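Local coordinates for nickel ABC transporter (Nickel-binding protein) (Bacillus halodurans, PDB 3T66), which probably binds nickel, nickel complexes or peptides outside the membrane and hands them to an ABC importer, as solute-binding proteins of family 5 do, at residues A39-E43 with P156-F162. Residues are numbered along the deposited sequence; the frame is centred on the assembly and turned at random.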
# COMPACT_ATOMS: atom_id res chain seq x y z
N ALA A 39 14.96 6.71 -6.04
CA ALA A 39 16.24 6.70 -6.70
C ALA A 39 17.33 6.90 -5.68
O ALA A 39 18.50 6.90 -6.02
CB ALA A 39 16.31 7.78 -7.78
N GLY A 40 16.94 7.11 -4.43
CA GLY A 40 17.90 7.18 -3.33
C GLY A 40 18.59 8.53 -3.24
O GLY A 40 19.76 8.61 -2.85
N ILE A 41 17.87 9.59 -3.60
CA ILE A 41 18.39 10.94 -3.39
C ILE A 41 18.08 11.39 -1.96
O ILE A 41 18.85 12.13 -1.31
CB ILE A 41 17.75 11.95 -4.38
CG1 ILE A 41 18.10 11.55 -5.81
CG2 ILE A 41 18.25 13.32 -4.13
CD1 ILE A 41 17.04 11.83 -6.80
N THR A 42 16.96 10.88 -1.48
CA THR A 42 16.19 11.54 -0.47
C THR A 42 15.59 10.49 0.46
O THR A 42 15.34 9.36 0.01
CB THR A 42 15.11 12.40 -1.22
OG1 THR A 42 15.46 13.79 -1.13
CG2 THR A 42 13.70 12.22 -0.70
N GLU A 43 15.40 10.85 1.73
CA GLU A 43 14.93 9.93 2.78
C GLU A 43 14.00 10.60 3.80
O GLU A 43 13.87 11.81 3.82
CB GLU A 43 16.13 9.39 3.54
CG GLU A 43 17.14 8.76 2.64
CD GLU A 43 18.46 8.49 3.32
OE1 GLU A 43 18.90 9.34 4.12
OE2 GLU A 43 19.07 7.43 3.06
N PRO A 156 17.29 18.33 -6.28
CA PRO A 156 17.06 18.17 -4.84
C PRO A 156 18.30 17.70 -4.04
O PRO A 156 18.98 16.75 -4.39
CB PRO A 156 15.93 17.13 -4.78
CG PRO A 156 15.93 16.43 -6.09
CD PRO A 156 16.52 17.37 -7.10
N VAL A 157 18.60 18.36 -2.93
CA VAL A 157 19.77 17.91 -2.19
C VAL A 157 19.35 17.32 -0.88
O VAL A 157 18.95 18.04 0.03
CB VAL A 157 20.84 19.01 -2.06
CG1 VAL A 157 21.71 18.81 -0.81
CG2 VAL A 157 21.71 18.93 -3.29
N GLY A 158 19.42 16.00 -0.83
CA GLY A 158 18.92 15.25 0.31
C GLY A 158 20.00 14.44 0.96
O GLY A 158 21.18 14.67 0.74
N THR A 159 19.58 13.46 1.75
CA THR A 159 20.52 12.69 2.52
C THR A 159 20.75 11.29 1.95
O THR A 159 21.46 10.48 2.54
CB THR A 159 20.08 12.61 3.96
OG1 THR A 159 18.90 11.83 4.02
CG2 THR A 159 19.75 13.99 4.48
N GLY A 160 20.18 11.01 0.79
CA GLY A 160 20.37 9.69 0.19
C GLY A 160 21.81 9.33 -0.14
O GLY A 160 22.69 10.19 -0.29
N PRO A 161 22.07 8.04 -0.26
CA PRO A 161 23.27 7.47 -0.81
C PRO A 161 23.53 7.86 -2.28
O PRO A 161 24.59 7.52 -2.82
CB PRO A 161 22.95 5.98 -0.78
CG PRO A 161 21.50 5.94 -1.09
CD PRO A 161 21.02 7.01 -0.13
N PHE A 162 22.61 8.51 -2.97
CA PHE A 162 22.96 8.93 -4.35
C PHE A 162 22.66 10.36 -4.57
O PHE A 162 21.55 10.82 -4.33
CB PHE A 162 22.34 8.06 -5.47
CG PHE A 162 22.87 6.71 -5.45
CD1 PHE A 162 24.12 6.45 -5.94
CD2 PHE A 162 22.20 5.71 -4.81
CE1 PHE A 162 24.67 5.20 -5.84
CE2 PHE A 162 22.74 4.44 -4.70
CZ PHE A 162 23.97 4.18 -5.20
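Glu43 and Thr159 meet through their side chains: the hydroxyl OG1 of Thr159 donates to OE1 of Glu43, at a modelled 2.5 Å that is shorter than usual and not to be read closely. Thr159 chi1 of 68° sets OG1 between its own backbone N and carbonyl carbon, while the Glu43 chain, extended beyond CG, brings the carboxylate across to it. Two backbone bonds also join the segments. Phe162 N reaches Gly40 O at 2.9 Å, tilted 21° from the carbonyl plane. Gly160 N lies 57° out of the plane of the Ile41 carbonyl, 2.7 Å from Ile41 O, and so not on a lone pair. Gly160 CA adds a CA-H...O contact, 3.3 Å from Gly40 O. Ile41 CG2 comes nearest Pro156 O, at 3.5 Å, with a looser apolar touch on Pro156 CG.

In the second shell, Trp182 NE1 and Tyr181 OH bond OE1 and OE2 of Glu43, and Gln82 NE2 joins Ile41 O to Gly160 O. With an alanine at Glu43, the Thr159 hydroxyl, Tyr181 OH and Trp182 NE1 would probably lose the carboxylate they share. Gly40, with positive phi, closes helix 35-38 in a Schellman motif; the chain leaving it is thereby bonded to the loop entering strand 162-168, within a solute-binding protein fold of family 5.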